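Local coordinates for protein laminin subunit ALPHA-1 (Mus musculus, PDB 2JD4) that probably helps anchor the basement membrane protein laminin-111 to cell surfaces through its LG4-5 domain pair, which binds magnesium in this crystal, at residues Q46-I60 against I161-N175. The protein carries 4 engineered substitutions. Sequence-based numbering, arbitrary orientation.
Sequences QVQLSIRTFASSGLI and ITHSIPACIGEIMVN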
# COMPACT_ATOMS: atom_id res chain seq x y z
N GLN A 46 -11.95 -4.67 25.98
CA GLN A 46 -12.55 -3.53 25.29
C GLN A 46 -11.44 -2.68 24.71
O GLN A 46 -10.61 -2.14 25.44
CB GLN A 46 -13.39 -2.67 26.23
CG GLN A 46 -13.96 -1.43 25.53
CD GLN A 46 -14.62 -0.44 26.49
OE1 GLN A 46 -15.66 -0.72 27.08
NE2 GLN A 46 -14.00 0.73 26.65
N VAL A 47 -11.43 -2.56 23.39
CA VAL A 47 -10.42 -1.76 22.71
C VAL A 47 -11.07 -0.61 21.96
O VAL A 47 -12.07 -0.80 21.25
CB VAL A 47 -9.61 -2.62 21.72
CG1 VAL A 47 -8.53 -1.76 21.05
CG2 VAL A 47 -8.98 -3.81 22.44
N GLN A 48 -10.52 0.58 22.12
CA GLN A 48 -11.04 1.75 21.43
C GLN A 48 -9.85 2.43 20.75
O GLN A 48 -8.81 2.62 21.37
CB GLN A 48 -11.71 2.70 22.41
CG GLN A 48 -12.52 3.80 21.75
CD GLN A 48 -13.22 4.69 22.76
OE1 GLN A 48 -13.86 4.21 23.69
NE2 GLN A 48 -13.10 6.01 22.57
N LEU A 49 -10.03 2.80 19.49
CA LEU A 49 -8.96 3.45 18.73
C LEU A 49 -9.56 4.29 17.61
O LEU A 49 -10.74 4.20 17.33
CB LEU A 49 -8.01 2.39 18.15
CG LEU A 49 -8.58 1.30 17.24
CD1 LEU A 49 -8.68 1.83 15.81
CD2 LEU A 49 -7.69 0.08 17.28
N SER A 50 -8.74 5.13 16.99
CA SER A 50 -9.20 5.96 15.88
C SER A 50 -8.37 5.55 14.67
O SER A 50 -7.17 5.32 14.79
CB SER A 50 -9.00 7.45 16.19
OG SER A 50 -7.63 7.76 16.40
N ILE A 51 -9.01 5.46 13.51
CA ILE A 51 -8.31 5.04 12.31
C ILE A 51 -8.72 5.83 11.07
O ILE A 51 -9.84 6.32 10.97
CB ILE A 51 -8.55 3.53 12.08
CG1 ILE A 51 -7.66 3.00 10.96
CG2 ILE A 51 -10.02 3.29 11.77
CD1 ILE A 51 -7.59 1.48 10.90
N ARG A 52 -7.77 5.96 10.15
CA ARG A 52 -7.99 6.69 8.90
C ARG A 52 -7.28 5.88 7.80
O ARG A 52 -6.08 5.63 7.90
CB ARG A 52 -7.38 8.08 8.99
CG ARG A 52 -7.49 8.88 7.71
CD ARG A 52 -6.13 9.41 7.33
NE ARG A 52 -5.96 10.78 7.74
CZ ARG A 52 -4.81 11.43 7.70
NH1 ARG A 52 -3.71 10.83 7.27
NH2 ARG A 52 -4.76 12.70 8.08
N THR A 53 -8.02 5.51 6.76
CA THR A 53 -7.44 4.68 5.70
C THR A 53 -8.18 4.69 4.35
O THR A 53 -9.35 5.06 4.27
CB THR A 53 -7.37 3.22 6.19
OG1 THR A 53 -6.77 2.39 5.19
CG2 THR A 53 -8.77 2.71 6.50
N PHE A 54 -7.47 4.28 3.30
CA PHE A 54 -8.05 4.17 1.96
C PHE A 54 -7.94 2.70 1.54
O PHE A 54 -8.44 2.30 0.49
CB PHE A 54 -7.26 5.00 0.93
CG PHE A 54 -7.40 6.49 1.09
CD1 PHE A 54 -6.39 7.24 1.69
CD2 PHE A 54 -8.53 7.15 0.59
CE1 PHE A 54 -6.50 8.63 1.78
CE2 PHE A 54 -8.64 8.53 0.68
CZ PHE A 54 -7.63 9.28 1.28
N ALA A 55 -7.29 1.90 2.39
CA ALA A 55 -7.05 0.48 2.09
C ALA A 55 -8.26 -0.44 2.14
O ALA A 55 -9.28 -0.13 2.74
CB ALA A 55 -5.96 -0.05 3.02
N SER A 56 -8.13 -1.59 1.50
CA SER A 56 -9.23 -2.55 1.50
C SER A 56 -9.00 -3.66 2.52
O SER A 56 -9.96 -4.28 2.98
CB SER A 56 -9.42 -3.14 0.10
OG SER A 56 -8.36 -4.02 -0.23
N SER A 57 -7.75 -3.92 2.88
CA SER A 57 -7.47 -5.00 3.84
C SER A 57 -6.23 -4.80 4.69
O SER A 57 -5.29 -4.09 4.30
CB SER A 57 -7.33 -6.33 3.09
OG SER A 57 -6.13 -6.33 2.31
N GLY A 58 -6.21 -5.47 5.85
CA GLY A 58 -5.07 -5.38 6.75
C GLY A 58 -5.38 -5.72 8.20
O GLY A 58 -6.53 -5.63 8.64
N LEU A 59 -4.35 -6.12 8.95
CA LEU A 59 -4.51 -6.46 10.37
C LEU A 59 -4.32 -5.19 11.20
O LEU A 59 -3.33 -4.48 11.04
CB LEU A 59 -3.48 -7.53 10.77
CG LEU A 59 -3.53 -8.05 12.21
CD1 LEU A 59 -2.98 -9.47 12.28
CD2 LEU A 59 -2.72 -7.12 13.12
N ILE A 60 -5.27 -4.90 12.09
CA ILE A 60 -5.22 -3.70 12.92
C ILE A 60 -4.61 -3.97 14.30
O ILE A 60 -3.77 -3.19 14.77
CB ILE A 60 -6.61 -3.06 13.03
CG1 ILE A 60 -7.13 -2.73 11.62
CG2 ILE A 60 -6.55 -1.81 13.91
CD1 ILE A 60 -8.61 -2.34 11.54
N ILE A 161 -5.35 -12.58 6.17
CA ILE A 161 -5.16 -11.14 6.38
C ILE A 161 -4.23 -10.89 7.57
O ILE A 161 -4.66 -10.45 8.64
CB ILE A 161 -6.50 -10.41 6.62
CG1 ILE A 161 -7.48 -10.70 5.47
CG2 ILE A 161 -6.27 -8.89 6.68
CD1 ILE A 161 -6.98 -10.30 4.11
N THR A 162 -2.95 -11.19 7.37
CA THR A 162 -1.96 -11.01 8.42
C THR A 162 -0.92 -9.95 8.07
O THR A 162 0.03 -9.74 8.83
CB THR A 162 -1.25 -12.34 8.73
OG1 THR A 162 -0.70 -12.89 7.53
CG2 THR A 162 -2.23 -13.35 9.34
N HIS A 163 -1.10 -9.28 6.93
CA HIS A 163 -0.17 -8.21 6.53
C HIS A 163 -0.56 -6.92 7.23
O HIS A 163 -1.68 -6.78 7.73
CB HIS A 163 -0.18 -8.00 5.00
CG HIS A 163 -1.54 -7.79 4.42
ND1 HIS A 163 -2.41 -8.83 4.17
CD2 HIS A 163 -2.18 -6.66 4.04
CE1 HIS A 163 -3.53 -8.35 3.67
NE2 HIS A 163 -3.42 -7.03 3.58
N SER A 164 0.36 -5.96 7.27
CA SER A 164 0.13 -4.67 7.92
C SER A 164 -0.91 -3.80 7.22
O SER A 164 -0.90 -3.66 5.99
CB SER A 164 1.46 -3.91 8.01
OG SER A 164 1.26 -2.63 8.57
N ILE A 165 -1.80 -3.20 8.01
CA ILE A 165 -2.85 -2.33 7.47
C ILE A 165 -2.28 -0.98 7.01
O ILE A 165 -1.55 -0.33 7.76
CB ILE A 165 -3.95 -2.06 8.56
CG1 ILE A 165 -5.05 -1.15 8.01
CG2 ILE A 165 -3.34 -1.40 9.78
CD1 ILE A 165 -6.05 -1.86 7.13
N PRO A 166 -2.57 -0.56 5.77
CA PRO A 166 -2.06 0.72 5.27
C PRO A 166 -2.98 1.81 5.82
O PRO A 166 -3.95 2.19 5.18
CB PRO A 166 -2.20 0.60 3.75
CG PRO A 166 -2.27 -0.89 3.51
CD PRO A 166 -3.12 -1.35 4.65
N ALA A 167 -2.68 2.28 7.03
CA ALA A 167 -3.52 3.30 7.65
C ALA A 167 -2.79 4.03 8.77
O ALA A 167 -1.76 3.57 9.26
CB ALA A 167 -4.79 2.66 8.22
N CYS A 168 -3.36 5.16 9.17
CA CYS A 168 -2.84 5.97 10.26
C CYS A 168 -3.68 5.63 11.48
O CYS A 168 -4.91 5.57 11.39
CB CYS A 168 -2.99 7.46 9.95
SG CYS A 168 -2.31 8.52 11.27
N ILE A 169 -3.03 5.39 12.60
CA ILE A 169 -3.75 5.06 13.82
C ILE A 169 -3.36 6.04 14.93
O ILE A 169 -2.18 6.30 15.15
CB ILE A 169 -3.44 3.62 14.29
CG1 ILE A 169 -3.86 2.62 13.21
CG2 ILE A 169 -4.22 3.32 15.57
CD1 ILE A 169 -3.57 1.17 13.57
N GLY A 170 -4.36 6.59 15.60
CA GLY A 170 -4.10 7.53 16.67
C GLY A 170 -3.92 6.80 17.98
O GLY A 170 -3.28 5.74 18.04
N GLU A 171 -4.51 7.34 19.04
CA GLU A 171 -4.41 6.75 20.36
C GLU A 171 -5.27 5.49 20.46
O GLU A 171 -6.26 5.33 19.75
CB GLU A 171 -4.85 7.77 21.42
CG GLU A 171 -4.05 9.08 21.43
CD GLU A 171 -2.56 8.88 21.57
OE1 GLU A 171 -2.14 7.91 22.24
OE2 GLU A 171 -1.79 9.69 21.01
N ILE A 172 -4.89 4.59 21.36
CA ILE A 172 -5.63 3.35 21.58
C ILE A 172 -5.77 3.06 23.07
O ILE A 172 -4.83 3.25 23.85
CB ILE A 172 -4.95 2.16 20.85
CG1 ILE A 172 -5.67 0.85 21.20
CG2 ILE A 172 -3.48 2.10 21.21
CD1 ILE A 172 -5.11 -0.38 20.48
N MET A 173 -6.96 2.62 23.46
CA MET A 173 -7.25 2.30 24.85
C MET A 173 -7.66 0.84 25.00
O MET A 173 -8.34 0.29 24.14
CB MET A 173 -8.41 3.15 25.35
CG MET A 173 -8.18 4.64 25.35
SD MET A 173 -9.70 5.45 25.85
CE MET A 173 -10.11 4.53 27.33
N VAL A 174 -7.25 0.23 26.11
CA VAL A 174 -7.61 -1.15 26.41
C VAL A 174 -8.20 -1.13 27.82
O VAL A 174 -7.54 -0.69 28.76
CB VAL A 174 -6.38 -2.08 26.37
CG1 VAL A 174 -6.78 -3.48 26.83
CG2 VAL A 174 -5.82 -2.16 24.95
N ASN A 175 -9.45 -1.59 27.96
CA ASN A 175 -10.12 -1.59 29.25
C ASN A 175 -9.99 -0.26 30.01
O ASN A 175 -9.62 -0.23 31.19
CB ASN A 175 -9.61 -2.75 30.12
CG ASN A 175 -10.02 -4.11 29.57
OD1 ASN A 175 -10.51 -4.21 28.44
ND2 ASN A 175 -9.82 -5.17 30.36
O HOH W 1 -4.75 4.04 3.07
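In Thr53 the hydroxyl swings to the side remote from the backbone N (chi1 -178°), which sets OG1 against the Pro166 carbonyl, while His163 tucks its ring between backbone N and carbonyl (chi1 52°) and lays the imidazole edge against Ser57. Both lie at the end of a laminin G beta-sandwich, where the chain leaves strand 44-53 in one sheet and enters strand 58-64 in the other. Thr53 OG1 donates to Pro166 O (2.8 Å) and accepts from Ala55 N (2.9 Å), making an ST turn; its CB presses tightly on Ala167 CB at 3.3 Å. Replacing this threonine by a valine would probably leave Pro166 O without that donor and the turn at Ala55 N without its acceptor. Ser57 OG meets His163 NE2 in the ring plane (3.1 Å), and Leu59 N bonds to His163 O.

Strands 46-53 and 167-174 pair antiparallel (174°). Val47, Leu49 and Ile51 join Ile169 and Ile172 on the face packed inward, where Leu146 of the opposing sheet touches both isoleucines; Val47 CG1 lies 3.7 Å from Ile172 CD1. On the outer face Cys168 is disulfide-bonded to Cys193. Midway, an extra residue in 167-174 makes a beta bulge: Gly170 N bonds to Ser50 O, but buried Ser50 N has no partner, with Glu171 O 3.7 Å off. At the far end Asn175 OD1 accepts from Gln46 N at 2.9 Å, nearly in line with the side-chain C=O.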